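PDB 3LME: possible translation initiation inhibitor from Rhodopseudomonas palustris, which is of unknown function but belongs to the YjgF-like family of small alpha/beta proteins, which commonly assemble as trimers. Local coordinates for residues I31-R39 with R54-A63; K70-T81 with D118-A128. The protein carries 1 engineered substitution. All coordinates share one frame; numbering follows the deposited sequence.

Contact 1 (I31-R39 with R54-A63). Engineered in segment 31-39: H35 (natural residue Arg).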
ATOM      1  N   ILE A  31      -3.936  10.069  -1.311  1.00 42.04           N
ATOM      2  CA  ILE A  31      -4.745  10.096  -2.491  1.00 42.24           C
ATOM      3  C   ILE A  31      -5.241   8.684  -2.841  1.00 42.68           C
ATOM      4  O   ILE A  31      -4.457   7.722  -2.868  1.00 43.13           O
ATOM      5  CB  ILE A  31      -3.966  10.741  -3.649  1.00 41.97           C
ATOM      6  CG1 ILE A  31      -3.430  12.114  -3.226  1.00 42.42           C
ATOM      7  CG2 ILE A  31      -4.826  10.847  -4.879  1.00 41.37           C
ATOM      8  CD1 ILE A  31      -4.509  13.182  -2.846  1.00 42.08           C
ATOM      9  N   GLY A  32      -6.542   8.553  -3.102  1.00 42.83           N
ATOM     10  CA  GLY A  32      -7.107   7.278  -3.576  1.00 43.29           C
ATOM     11  C   GLY A  32      -6.555   6.869  -4.934  1.00 43.77           C
ATOM     12  O   GLY A  32      -5.871   7.652  -5.607  1.00 44.53           O
ATOM     13  N   GLY A  33      -6.832   5.638  -5.341  1.00 43.90           N
ATOM     14  CA  GLY A  33      -6.323   5.138  -6.604  1.00 43.94           C
ATOM     15  C   GLY A  33      -6.781   6.025  -7.738  1.00 44.41           C
ATOM     16  O   GLY A  33      -7.972   6.331  -7.845  1.00 44.84           O
ATOM     17  N   MET A  34      -5.821   6.444  -8.561  1.00 44.30           N
ATOM     18  CA  MET A  34      -6.053   7.286  -9.717  1.00 44.35           C
ATOM     19  C   MET A  34      -5.709   6.560 -11.001  1.00 45.67           C
ATOM     20  O   MET A  34      -4.760   5.780 -11.049  1.00 46.25           O
ATOM     21  CB  MET A  34      -5.180   8.525  -9.620  1.00 43.68           C
ATOM     22  CG  MET A  34      -5.717   9.576  -8.634  1.00 42.24           C
ATOM     23  SD  MET A  34      -7.372  10.153  -9.002  1.00 34.05           S
ATOM     24  CE  MET A  34      -7.689  10.865  -7.428  1.00 38.53           C
ATOM     25  N   HIS A  35      -6.481   6.783 -12.054  1.00 47.12           N
ATOM     26  CA  HIS A  35      -6.021   6.318 -13.351  1.00 48.80           C
ATOM     27  C   HIS A  35      -6.216   7.341 -14.439  1.00 48.45           C
ATOM     28  O   HIS A  35      -6.705   8.440 -14.169  1.00 49.05           O
ATOM     29  CB  HIS A  35      -6.514   4.906 -13.711  1.00 49.92           C
ATOM     30  CG  HIS A  35      -7.973   4.703 -13.529  1.00 55.66           C
ATOM     31  ND1 HIS A  35      -8.861   4.720 -14.586  1.00 61.81           N
ATOM     32  CD2 HIS A  35      -8.710   4.474 -12.416  1.00 62.00           C
ATOM     33  CE1 HIS A  35     -10.089   4.528 -14.133  1.00 65.12           C
ATOM     34  NE2 HIS A  35     -10.028   4.385 -12.817  1.00 67.32           N
ATOM     35  N   GLY A  36      -5.799   6.998 -15.653  1.00 48.33           N
ATOM     36  CA  GLY A  36      -5.671   7.952 -16.760  1.00 47.73           C
ATOM     37  C   GLY A  36      -6.975   8.317 -17.438  1.00 47.77           C
ATOM     38  O   GLY A  36      -7.057   8.331 -18.669  1.00 47.54           O
ATOM     39  N   THR A  37      -7.996   8.627 -16.640  1.00 47.73           N
ATOM     40  CA  THR A  37      -9.267   9.101 -17.176  1.00 47.91           C
ATOM     41  C   THR A  37      -9.275  10.616 -17.286  1.00 48.07           C
ATOM     42  O   THR A  37      -8.546  11.293 -16.558  1.00 48.13           O
ATOM     43  CB  THR A  37     -10.419   8.760 -16.258  1.00 47.92           C
ATOM     44  OG1 THR A  37     -10.128   9.282 -14.960  1.00 47.02           O
ATOM     45  CG2 THR A  37     -10.627   7.274 -16.197  1.00 48.53           C
ATOM     46  N   ASP A  38     -10.111  11.121 -18.198  1.00 47.72           N
ATOM     47  CA  ASP A  38     -10.384  12.537 -18.361  1.00 47.73           C
ATOM     48  C   ASP A  38     -11.337  12.936 -17.270  1.00 46.93           C
ATOM     49  O   ASP A  38     -12.379  12.317 -17.128  1.00 46.63           O
ATOM     50  CB  ASP A  38     -11.046  12.760 -19.738  1.00 48.94           C
ATOM     51  CG  ASP A  38     -11.498  14.221 -19.993  1.00 51.08           C
ATOM     52  OD1 ASP A  38     -12.093  14.868 -19.094  1.00 52.44           O
ATOM     53  OD2 ASP A  38     -11.266  14.705 -21.127  1.00 53.10           O
ATOM     54  N   ARG A  39     -11.010  13.996 -16.538  1.00 46.94           N
ATOM     55  CA  ARG A  39     -11.824  14.425 -15.396  1.00 46.61           C
ATOM     56  C   ARG A  39     -13.270  14.741 -15.743  1.00 47.09           C
ATOM     57  O   ARG A  39     -14.150  14.588 -14.898  1.00 47.28           O
ATOM     58  CB  ARG A  39     -11.180  15.580 -14.605  1.00 46.35           C
ATOM     59  CG  ARG A  39     -10.681  16.793 -15.389  1.00 45.17           C
ATOM     60  CD  ARG A  39     -10.495  18.015 -14.461  1.00 44.34           C
ATOM     61  NE  ARG A  39     -11.660  18.262 -13.583  1.00 44.31           N
ATOM     62  CZ  ARG A  39     -12.739  19.008 -13.898  1.00 44.47           C
ATOM     63  NH1 ARG A  39     -12.856  19.612 -15.082  1.00 43.98           N
ATOM     64  NH2 ARG A  39     -13.728  19.163 -13.023  1.00 42.46           N
ATOM     65  N   ARG A  54      -1.576  11.233 -17.751  1.00 41.92           N
ATOM     66  CA  ARG A  54      -2.854  11.666 -17.237  1.00 41.89           C
ATOM     67  C   ARG A  54      -3.191  11.063 -15.883  1.00 41.41           C
ATOM     68  O   ARG A  54      -3.860  11.702 -15.066  1.00 41.77           O
ATOM     69  CB  ARG A  54      -3.959  11.352 -18.236  1.00 42.39           C
ATOM     70  CG  ARG A  54      -5.308  11.985 -17.916  1.00 44.41           C
ATOM     71  CD  ARG A  54      -5.165  13.461 -18.005  1.00 50.01           C
ATOM     72  NE  ARG A  54      -6.454  14.065 -18.297  1.00 54.83           N
ATOM     73  CZ  ARG A  54      -6.846  14.476 -19.498  1.00 54.76           C
ATOM     74  NH1 ARG A  54      -6.055  14.345 -20.553  1.00 52.37           N
ATOM     75  NH2 ARG A  54      -8.056  15.013 -19.630  1.00 58.37           N
ATOM     76  N   MET A  55      -2.757   9.827 -15.651  1.00 41.11           N
ATOM     77  CA  MET A  55      -2.886   9.191 -14.341  1.00 40.09           C
ATOM     78  C   MET A  55      -2.098  10.002 -13.309  1.00 40.55           C
ATOM     79  O   MET A  55      -2.630  10.353 -12.246  1.00 40.02           O
ATOM     80  CB  MET A  55      -2.392   7.754 -14.406  1.00 39.56           C
ATOM     81  CG  MET A  55      -2.342   6.993 -13.074  1.00 37.05           C
ATOM     82  SD  MET A  55      -1.667   5.341 -13.342  1.00 31.06           S
ATOM     83  CE  MET A  55       0.075   5.741 -13.613  1.00 29.07           C
ATOM     84  N   PHE A  56      -0.854  10.353 -13.649  1.00 41.17           N
ATOM     85  CA  PHE A  56      -0.058  11.195 -12.754  1.00 41.80           C
ATOM     86  C   PHE A  56      -0.661  12.588 -12.506  1.00 42.82           C
ATOM     87  O   PHE A  56      -0.748  13.030 -11.346  1.00 43.19           O
ATOM     88  CB  PHE A  56       1.358  11.304 -13.253  1.00 41.32           C
ATOM     89  CG  PHE A  56       2.212  10.153 -12.874  1.00 40.56           C
ATOM     90  CD1 PHE A  56       2.777  10.085 -11.626  1.00 40.40           C
ATOM     91  CD2 PHE A  56       2.458   9.131 -13.776  1.00 42.23           C
ATOM     92  CE1 PHE A  56       3.591   9.021 -11.280  1.00 42.48           C
ATOM     93  CE2 PHE A  56       3.275   8.027 -13.434  1.00 42.38           C
ATOM     94  CZ  PHE A  56       3.832   7.974 -12.198  1.00 42.03           C
ATOM     95  N   ASP A  57      -1.097  13.261 -13.579  1.00 43.21           N
ATOM     96  CA  ASP A  57      -1.747  14.556 -13.454  1.00 43.73           C
ATOM     97  C   ASP A  57      -3.020  14.462 -12.577  1.00 43.96           C
ATOM     98  O   ASP A  57      -3.229  15.305 -11.689  1.00 44.87           O
ATOM     99  CB  ASP A  57      -2.090  15.138 -14.825  1.00 44.17           C
ATOM    100  CG  ASP A  57      -0.848  15.551 -15.659  1.00 47.26           C
ATOM    101  OD1 ASP A  57       0.292  15.698 -15.140  1.00 49.35           O
ATOM    102  OD2 ASP A  57      -1.039  15.760 -16.879  1.00 49.82           O
ATOM    103  N   ASN A  58      -3.876  13.464 -12.796  1.00 42.87           N
ATOM    104  CA  ASN A  58      -5.032  13.352 -11.936  1.00 42.50           C
ATOM    105  C   ASN A  58      -4.631  13.249 -10.466  1.00 42.36           C
ATOM    106  O   ASN A  58      -5.240  13.903  -9.615  1.00 42.78           O
ATOM    107  CB  ASN A  58      -5.886  12.144 -12.286  1.00 43.32           C
ATOM    108  CG  ASN A  58      -6.708  12.336 -13.526  1.00 43.55           C
ATOM    109  OD1 ASN A  58      -7.119  11.374 -14.153  1.00 46.24           O
ATOM    110  ND2 ASN A  58      -6.968  13.563 -13.881  1.00 48.18           N
ATOM    111  N   MET A  59      -3.633  12.404 -10.172  1.00 41.73           N
ATOM    112  CA  MET A  59      -3.184  12.139  -8.796  1.00 40.43           C
ATOM    113  C   MET A  59      -2.685  13.470  -8.235  1.00 41.31           C
ATOM    114  O   MET A  59      -3.103  13.870  -7.126  1.00 41.51           O
ATOM    115  CB  MET A  59      -2.092  11.031  -8.738  1.00 39.38           C
ATOM    116  CG  MET A  59      -1.528  10.695  -7.332  1.00 35.57           C
ATOM    117  SD  MET A  59       0.034   9.759  -7.186  1.00 28.65           S
ATOM    118  CE  MET A  59       1.208  10.774  -8.085  1.00 28.14           C
ATOM    119  N   LEU A  60      -1.833  14.167  -9.012  1.00 41.13           N
ATOM    120  CA  LEU A  60      -1.181  15.410  -8.540  1.00 41.27           C
ATOM    121  C   LEU A  60      -2.164  16.554  -8.285  1.00 41.77           C
ATOM    122  O   LEU A  60      -1.940  17.372  -7.405  1.00 42.08           O
ATOM    123  CB  LEU A  60      -0.026  15.847  -9.454  1.00 40.24           C
ATOM    124  CG  LEU A  60       1.209  14.941  -9.322  1.00 39.28           C
ATOM    125  CD1 LEU A  60       2.168  15.122 -10.463  1.00 35.98           C
ATOM    126  CD2 LEU A  60       1.944  15.057  -7.932  1.00 37.37           C
ATOM    127  N   ALA A  61      -3.254  16.575  -9.048  1.00 42.21           N
ATOM    128  CA  ALA A  61      -4.334  17.525  -8.858  1.00 42.94           C
ATOM    129  C   ALA A  61      -5.057  17.272  -7.536  1.00 43.54           C
ATOM    130  O   ALA A  61      -5.327  18.188  -6.768  1.00 43.88           O
ATOM    131  CB  ALA A  61      -5.304  17.466 -10.020  1.00 41.87           C
ATOM    132  N   ALA A  62      -5.391  16.027  -7.270  1.00 44.74           N
ATOM    133  CA  ALA A  62      -6.001  15.722  -6.001  1.00 45.64           C
ATOM    134  C   ALA A  62      -5.030  16.189  -4.916  1.00 46.61           C
ATOM    135  O   ALA A  62      -5.445  16.851  -3.965  1.00 47.05           O
ATOM    136  CB  ALA A  62      -6.307  14.247  -5.892  1.00 45.07           C
ATOM    137  N   ALA A  63      -3.736  15.920  -5.086  1.00 47.40           N
ATOM    138  CA  ALA A  63      -2.775  16.277  -4.044  1.00 48.34           C
ATOM    139  C   ALA A  63      -2.714  17.789  -3.841  1.00 49.23           C
ATOM    140  O   ALA A  63      -2.809  18.284  -2.722  1.00 49.16           O
ATOM    141  CB  ALA A  63      -1.439  15.735  -4.352  1.00 47.75           C
TER
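M34 lies flat on helix 54-63, its CG 3.6 Å from M59 CA. Its chain leaves beside the backbone N (chi1 -77°) and bends at chi2, which carries SD past N58 CB and brings CE to A62 CB at 4.0 Å. One flexible thioether thus follows the helix surface for a full turn. Nearer the start of the strand, I31 sets its CD1 methyl 3.7 Å from A62 CB, while its CG2 branch reaches M59 CG. M55 and M59 send their own chains off to the flank: M55 CG passes 3.4 Å from M34 O, and beyond it the side chain packs on A120, I122 and V78, whereas M59 goes on to L76.

Past the strand the chain closes on the helix at G36, the centre of an inverse gamma turn, where G36 CA comes 3.6 Å from M55 N. The N58 amide is directed at the backbone carbonyls of H35 and T37 on the two flanks of this turn. At the partly exposed end, D38 and R54 run side by side in the same direction, with D38 OD2 3.6 Å from R54 NH2 in a salt bridge; carboxylate and guanidinium planes stand 45° apart. D38 OD1 is taken by the backbone N of V40. H35, an engineered residue, points away from the helix and hydrogen-bonds through ND1 to D118. Helix 54-63 runs obliquely against strand 31-35, their directions 143° apart; a helix laid across one face of the sheet is characteristic of the alpha/beta fold of YjgF-like proteins.

Contact 2 (K70-T81 with D118-A128)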
ATOM      1  N   LYS A  70       4.041  17.734  -5.951  1.00 51.05           N
ATOM      2  CA  LYS A  70       4.825  16.577  -6.382  1.00 50.31           C
ATOM      3  C   LYS A  70       6.099  16.364  -5.558  1.00 50.07           C
ATOM      4  O   LYS A  70       6.651  15.272  -5.545  1.00 50.57           O
ATOM      5  CB  LYS A  70       5.216  16.733  -7.848  1.00 50.30           C
ATOM      6  CG  LYS A  70       6.551  17.447  -8.022  1.00 49.37           C
ATOM      7  CD  LYS A  70       6.776  17.949  -9.406  1.00 47.13           C
ATOM      8  CE  LYS A  70       8.110  18.618  -9.446  1.00 47.90           C
ATOM      9  NZ  LYS A  70       8.374  19.158 -10.789  1.00 49.13           N
ATOM     10  N   ALA A  71       6.586  17.403  -4.891  1.00 49.97           N
ATOM     11  CA  ALA A  71       7.847  17.301  -4.120  1.00 49.76           C
ATOM     12  C   ALA A  71       7.578  16.783  -2.688  1.00 49.38           C
ATOM     13  O   ALA A  71       8.501  16.519  -1.914  1.00 49.64           O
ATOM     14  CB  ALA A  71       8.594  18.669  -4.108  1.00 49.23           C
ATOM     15  N   ASP A  72       6.295  16.644  -2.362  1.00 48.70           N
ATOM     16  CA  ASP A  72       5.837  16.123  -1.087  1.00 47.45           C
ATOM     17  C   ASP A  72       5.518  14.635  -1.122  1.00 46.82           C
ATOM     18  O   ASP A  72       4.991  14.134  -0.130  1.00 47.65           O
ATOM     19  CB  ASP A  72       4.584  16.890  -0.623  1.00 47.25           C
ATOM     20  CG  ASP A  72       4.836  18.393  -0.472  1.00 48.01           C
ATOM     21  OD1 ASP A  72       6.006  18.757  -0.303  1.00 47.38           O
ATOM     22  OD2 ASP A  72       3.881  19.211  -0.523  1.00 48.33           O
ATOM     23  N   ALA A  73       5.798  13.922  -2.222  1.00 45.55           N
ATOM     24  CA  ALA A  73       5.405  12.500  -2.314  1.00 44.78           C
ATOM     25  C   ALA A  73       6.277  11.613  -1.442  1.00 44.55           C
ATOM     26  O   ALA A  73       7.476  11.621  -1.598  1.00 45.31           O
ATOM     27  CB  ALA A  73       5.453  12.018  -3.715  1.00 44.35           C
ATOM     28  N   VAL A  74       5.698  10.867  -0.507  1.00 44.59           N
ATOM     29  CA  VAL A  74       6.498   9.913   0.283  1.00 44.41           C
ATOM     30  C   VAL A  74       6.344   8.483  -0.190  1.00 44.50           C
ATOM     31  O   VAL A  74       7.182   7.660   0.133  1.00 44.76           O
ATOM     32  CB  VAL A  74       6.257   9.978   1.795  1.00 44.00           C
ATOM     33  CG1 VAL A  74       6.621  11.356   2.334  1.00 45.40           C
ATOM     34  CG2 VAL A  74       4.832   9.669   2.115  1.00 43.64           C
ATOM     35  N   ARG A  75       5.293   8.172  -0.947  1.00 44.22           N
ATOM     36  CA  ARG A  75       5.206   6.842  -1.551  1.00 44.92           C
ATOM     37  C   ARG A  75       4.310   6.806  -2.760  1.00 44.99           C
ATOM     38  O   ARG A  75       3.204   7.343  -2.726  1.00 45.22           O
ATOM     39  CB  ARG A  75       4.713   5.777  -0.554  1.00 44.91           C
ATOM     40  CG  ARG A  75       4.794   4.361  -1.100  1.00 44.68           C
ATOM     41  CD  ARG A  75       3.975   3.372  -0.246  1.00 47.30           C
ATOM     42  NE  ARG A  75       4.564   3.194   1.076  1.00 45.99           N
ATOM     43  CZ  ARG A  75       5.740   2.614   1.297  1.00 45.62           C
ATOM     44  NH1 ARG A  75       6.215   2.526   2.537  1.00 46.03           N
ATOM     45  NH2 ARG A  75       6.446   2.139   0.285  1.00 44.71           N
ATOM     46  N   LEU A  76       4.780   6.132  -3.804  1.00 44.70           N
ATOM     47  CA  LEU A  76       3.984   5.894  -4.986  1.00 44.74           C
ATOM     48  C   LEU A  76       3.897   4.396  -5.213  1.00 45.09           C
ATOM     49  O   LEU A  76       4.925   3.726  -5.282  1.00 45.99           O
ATOM     50  CB  LEU A  76       4.635   6.567  -6.192  1.00 44.72           C
ATOM     51  CG  LEU A  76       4.784   8.095  -6.172  1.00 43.99           C
ATOM     52  CD1 LEU A  76       5.405   8.555  -7.456  1.00 42.11           C
ATOM     53  CD2 LEU A  76       3.437   8.753  -6.004  1.00 42.77           C
ATOM     54  N   THR A  77       2.686   3.849  -5.304  1.00 44.87           N
ATOM     55  CA  THR A  77       2.548   2.440  -5.658  1.00 44.45           C
ATOM     56  C   THR A  77       1.862   2.361  -7.015  1.00 44.30           C
ATOM     57  O   THR A  77       0.683   2.651  -7.151  1.00 43.73           O
ATOM     58  CB  THR A  77       1.810   1.621  -4.551  1.00 44.84           C
ATOM     59  OG1 THR A  77       2.274   2.035  -3.249  1.00 45.43           O
ATOM     60  CG2 THR A  77       2.065   0.116  -4.715  1.00 43.50           C
ATOM     61  N   VAL A  78       2.631   2.036  -8.040  1.00 44.46           N
ATOM     62  CA  VAL A  78       2.073   1.931  -9.376  1.00 44.60           C
ATOM     63  C   VAL A  78       1.743   0.477  -9.674  1.00 45.45           C
ATOM     64  O   VAL A  78       2.618  -0.402  -9.624  1.00 45.72           O
ATOM     65  CB  VAL A  78       3.028   2.476 -10.435  1.00 44.43           C
ATOM     66  CG1 VAL A  78       2.275   2.800 -11.727  1.00 43.72           C
ATOM     67  CG2 VAL A  78       3.698   3.708  -9.928  1.00 43.51           C
ATOM     68  N   PHE A  79       0.466   0.223  -9.939  1.00 46.13           N
ATOM     69  CA  PHE A  79       0.020  -1.072 -10.441  1.00 46.64           C
ATOM     70  C   PHE A  79      -0.225  -0.953 -11.942  1.00 46.94           C
ATOM     71  O   PHE A  79      -0.964  -0.086 -12.409  1.00 47.27           O
ATOM     72  CB  PHE A  79      -1.257  -1.510  -9.735  1.00 46.64           C
ATOM     73  CG  PHE A  79      -1.210  -1.350  -8.246  1.00 47.45           C
ATOM     74  CD1 PHE A  79      -0.789  -2.396  -7.438  1.00 46.29           C
ATOM     75  CD2 PHE A  79      -1.592  -0.155  -7.649  1.00 48.86           C
ATOM     76  CE1 PHE A  79      -0.738  -2.260  -6.057  1.00 47.07           C
ATOM     77  CE2 PHE A  79      -1.559  -0.008  -6.242  1.00 49.58           C
ATOM     78  CZ  PHE A  79      -1.124  -1.071  -5.457  1.00 49.66           C
ATOM     79  N   VAL A  80       0.424  -1.815 -12.698  1.00 47.17           N
ATOM     80  CA  VAL A  80       0.249  -1.846 -14.123  1.00 47.19           C
ATOM     81  C   VAL A  80      -0.081  -3.270 -14.588  1.00 48.05           C
ATOM     82  O   VAL A  80      -0.067  -4.241 -13.824  1.00 47.73           O
ATOM     83  CB  VAL A  80       1.505  -1.322 -14.877  1.00 47.20           C
ATOM     84  CG1 VAL A  80       1.991  -0.031 -14.276  1.00 45.99           C
ATOM     85  CG2 VAL A  80       2.612  -2.366 -14.871  1.00 46.63           C
ATOM     86  N   THR A  81      -0.341  -3.367 -15.879  1.00 48.76           N
ATOM     87  CA  THR A  81      -0.944  -4.513 -16.482  1.00 49.12           C
ATOM     88  C   THR A  81       0.092  -5.373 -17.195  1.00 49.94           C
ATOM     89  O   THR A  81      -0.143  -6.578 -17.430  1.00 49.87           O
ATOM     90  CB  THR A  81      -2.091  -4.020 -17.377  1.00 48.99           C
ATOM     91  OG1 THR A  81      -3.306  -4.419 -16.755  1.00 48.37           O
ATOM     92  CG2 THR A  81      -2.018  -4.534 -18.844  1.00 48.72           C
ATOM     93  N   ASP A 118      -8.244  -0.614 -17.409  1.00 60.91           N
ATOM     94  CA  ASP A 118      -7.131   0.316 -17.609  1.00 59.51           C
ATOM     95  C   ASP A 118      -5.771  -0.396 -17.534  1.00 57.80           C
ATOM     96  O   ASP A 118      -5.671  -1.525 -17.037  1.00 57.64           O
ATOM     97  CB  ASP A 118      -7.202   1.456 -16.578  1.00 60.08           C
ATOM     98  CG  ASP A 118      -6.642   2.791 -17.116  1.00 63.13           C
ATOM     99  OD1 ASP A 118      -5.509   2.832 -17.666  1.00 64.58           O
ATOM    100  OD2 ASP A 118      -7.353   3.818 -16.990  1.00 67.05           O
ATOM    101  N   ILE A 119      -4.734   0.266 -18.036  1.00 55.59           N
ATOM    102  CA  ILE A 119      -3.384  -0.281 -18.003  1.00 53.70           C
ATOM    103  C   ILE A 119      -2.543   0.076 -16.770  1.00 52.34           C
ATOM    104  O   ILE A 119      -1.487  -0.491 -16.569  1.00 52.61           O
ATOM    105  CB  ILE A 119      -2.596   0.098 -19.261  1.00 53.65           C
ATOM    106  CG1 ILE A 119      -2.175   1.575 -19.228  1.00 53.79           C
ATOM    107  CG2 ILE A 119      -3.398  -0.252 -20.487  1.00 53.87           C
ATOM    108  CD1 ILE A 119      -1.330   1.979 -20.409  1.00 53.88           C
ATOM    109  N   ALA A 120      -3.000   1.001 -15.949  1.00 50.62           N
ATOM    110  CA  ALA A 120      -2.200   1.486 -14.838  1.00 49.76           C
ATOM    111  C   ALA A 120      -3.063   2.239 -13.849  1.00 49.63           C
ATOM    112  O   ALA A 120      -3.937   3.015 -14.240  1.00 49.89           O
ATOM    113  CB  ALA A 120      -1.064   2.372 -15.327  1.00 49.08           C
ATOM    114  N   GLU A 121      -2.812   2.005 -12.571  1.00 49.17           N
ATOM    115  CA  GLU A 121      -3.474   2.745 -11.521  1.00 49.63           C
ATOM    116  C   GLU A 121      -2.402   3.072 -10.486  1.00 49.53           C
ATOM    117  O   GLU A 121      -1.446   2.309 -10.338  1.00 49.50           O
ATOM    118  CB  GLU A 121      -4.572   1.883 -10.929  1.00 49.53           C
ATOM    119  CG  GLU A 121      -5.463   2.576  -9.929  1.00 51.74           C
ATOM    120  CD  GLU A 121      -6.739   1.798  -9.681  1.00 54.82           C
ATOM    121  OE1 GLU A 121      -7.448   2.112  -8.707  1.00 57.34           O
ATOM    122  OE2 GLU A 121      -7.046   0.868 -10.465  1.00 55.21           O
ATOM    123  N   ILE A 122      -2.534   4.208  -9.799  1.00 49.16           N
ATOM    124  CA  ILE A 122      -1.476   4.644  -8.893  1.00 49.42           C
ATOM    125  C   ILE A 122      -2.012   5.067  -7.550  1.00 48.68           C
ATOM    126  O   ILE A 122      -3.084   5.610  -7.487  1.00 48.69           O
ATOM    127  CB  ILE A 122      -0.554   5.754  -9.526  1.00 49.88           C
ATOM    128  CG1 ILE A 122       0.626   6.100  -8.604  1.00 49.64           C
ATOM    129  CG2 ILE A 122      -1.325   7.044  -9.829  1.00 51.73           C
ATOM    130  CD1 ILE A 122       1.780   6.782  -9.304  1.00 47.50           C
ATOM    131  N   ASP A 123      -1.257   4.785  -6.492  1.00 48.87           N
ATOM    132  CA  ASP A 123      -1.547   5.228  -5.119  1.00 49.33           C
ATOM    133  C   ASP A 123      -0.479   6.180  -4.615  1.00 48.30           C
ATOM    134  O   ASP A 123       0.695   5.824  -4.581  1.00 48.85           O
ATOM    135  CB  ASP A 123      -1.558   4.053  -4.165  1.00 50.15           C
ATOM    136  CG  ASP A 123      -2.788   3.223  -4.292  1.00 54.45           C
ATOM    137  OD1 ASP A 123      -3.695   3.635  -5.061  1.00 57.77           O
ATOM    138  OD2 ASP A 123      -2.842   2.159  -3.618  1.00 58.22           O
ATOM    139  N   GLY A 124      -0.886   7.373  -4.202  1.00 46.93           N
ATOM    140  CA  GLY A 124       0.054   8.393  -3.816  1.00 45.10           C
ATOM    141  C   GLY A 124      -0.229   8.806  -2.412  1.00 44.36           C
ATOM    142  O   GLY A 124      -1.390   8.955  -2.043  1.00 44.66           O
ATOM    143  N   THR A 125       0.843   8.978  -1.640  1.00 43.59           N
ATOM    144  CA  THR A 125       0.812   9.456  -0.251  1.00 42.42           C
ATOM    145  C   THR A 125       1.813  10.606  -0.100  1.00 42.08           C
ATOM    146  O   THR A 125       2.957  10.502  -0.522  1.00 40.79           O
ATOM    147  CB  THR A 125       1.155   8.311   0.706  1.00 42.16           C
ATOM    148  OG1 THR A 125       0.320   7.201   0.387  1.00 42.56           O
ATOM    149  CG2 THR A 125       0.945   8.704   2.161  1.00 40.69           C
ATOM    150  N   PHE A 126       1.355  11.715   0.465  1.00 42.64           N
ATOM    151  CA  PHE A 126       2.151  12.937   0.501  1.00 43.38           C
ATOM    152  C   PHE A 126       2.296  13.450   1.937  1.00 45.06           C
ATOM    153  O   PHE A 126       1.412  13.246   2.787  1.00 44.97           O
ATOM    154  CB  PHE A 126       1.513  14.016  -0.368  1.00 42.60           C
ATOM    155  CG  PHE A 126       1.397  13.654  -1.836  1.00 41.36           C
ATOM    156  CD1 PHE A 126       0.444  12.733  -2.282  1.00 40.82           C
ATOM    157  CD2 PHE A 126       2.192  14.273  -2.774  1.00 38.91           C
ATOM    158  CE1 PHE A 126       0.336  12.417  -3.625  1.00 40.27           C
ATOM    159  CE2 PHE A 126       2.087  13.966  -4.119  1.00 39.69           C
ATOM    160  CZ  PHE A 126       1.165  13.036  -4.553  1.00 40.00           C
ATOM    161  N   TYR A 127       3.421  14.116   2.199  1.00 46.93           N
ATOM    162  CA  TYR A 127       3.683  14.766   3.476  1.00 48.73           C
ATOM    163  C   TYR A 127       3.766  16.220   3.187  1.00 50.53           C
ATOM    164  O   TYR A 127       4.714  16.634   2.515  1.00 51.26           O
ATOM    165  CB  TYR A 127       5.038  14.350   3.992  1.00 48.29           C
ATOM    166  CG  TYR A 127       5.439  14.960   5.306  1.00 48.51           C
ATOM    167  CD1 TYR A 127       4.633  14.820   6.438  1.00 50.00           C
ATOM    168  CD2 TYR A 127       6.654  15.623   5.437  1.00 48.44           C
ATOM    169  CE1 TYR A 127       5.013  15.352   7.673  1.00 50.24           C
ATOM    170  CE2 TYR A 127       7.054  16.152   6.652  1.00 50.04           C
ATOM    171  CZ  TYR A 127       6.223  16.020   7.775  1.00 51.02           C
ATOM    172  OH  TYR A 127       6.613  16.556   8.985  1.00 48.20           O
ATOM    173  N   ALA A 128       2.810  16.996   3.696  1.00 52.29           N
ATOM    174  CA  ALA A 128       2.756  18.411   3.397  1.00 54.40           C
ATOM    175  C   ALA A 128       2.386  19.245   4.621  1.00 56.38           C
ATOM    176  O   ALA A 128       1.264  19.756   4.691  1.00 56.87           O
ATOM    177  CB  ALA A 128       1.756  18.637   2.296  1.00 54.41           C
TER
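V78 and I122 meet obliquely on the face that also carries L76: I122 CD1 touches V78 CG2 at 3.7 Å and lies 4.2 Å from L76 CD2. With CG1 of I122 anti to the backbone N (chi1 -175°) and chi2 also extended, CD1 is carried out between V78 and L76. Farther along this face the F126 ring lies against A73, CE2 to CB 3.9 Å, and G124, without a side chain, has its CA 4.0 Å from L76 CD2. F79 and D123 share the other face. There the carboxylate comes to the ring edge, D123 OD2 3.6 Å from F79 CE2, with the two planes 74° apart.

Paired backbone bonds join T77 to D123 and F79 to E121. Near A73 the register slips by one: V74 and R75 both face T125 in a classic beta bulge, V74 N giving T125 O a 2.8 Å bond and R75 N a weak one. The chemistry implies a split: apolar groups seal one face beneath the helices; on the mixed other face F79 packs on L109 and D123 pairs weakly at long range with R75, both of the second subunit, while R75 bonds T125 OG1 and I31 O of the third.

Contacts 1 and 2 are both largely buried and meet in one sheet, where strands 28-35 and 120-127 are neighbours; their centres lie about 9 Å apart. Contact 1 joins helix to sheet, relying on methionine, isoleucine and alanine packing, and turns polar past the strand, with the buried amide of N58 and then the D38-R54 salt bridge. Contact 2 is strand against strand, knit by a ladder of backbone bonds. I31 N and G124 O probably hydrogen-bond across the two, and H35 CB packs on A120 O. Both touch the second subunit: I31 O of contact 1 accepts a hydrogen bond from R75 of the second subunit, so the strands of 70-81 and 31-39 also meet between chains.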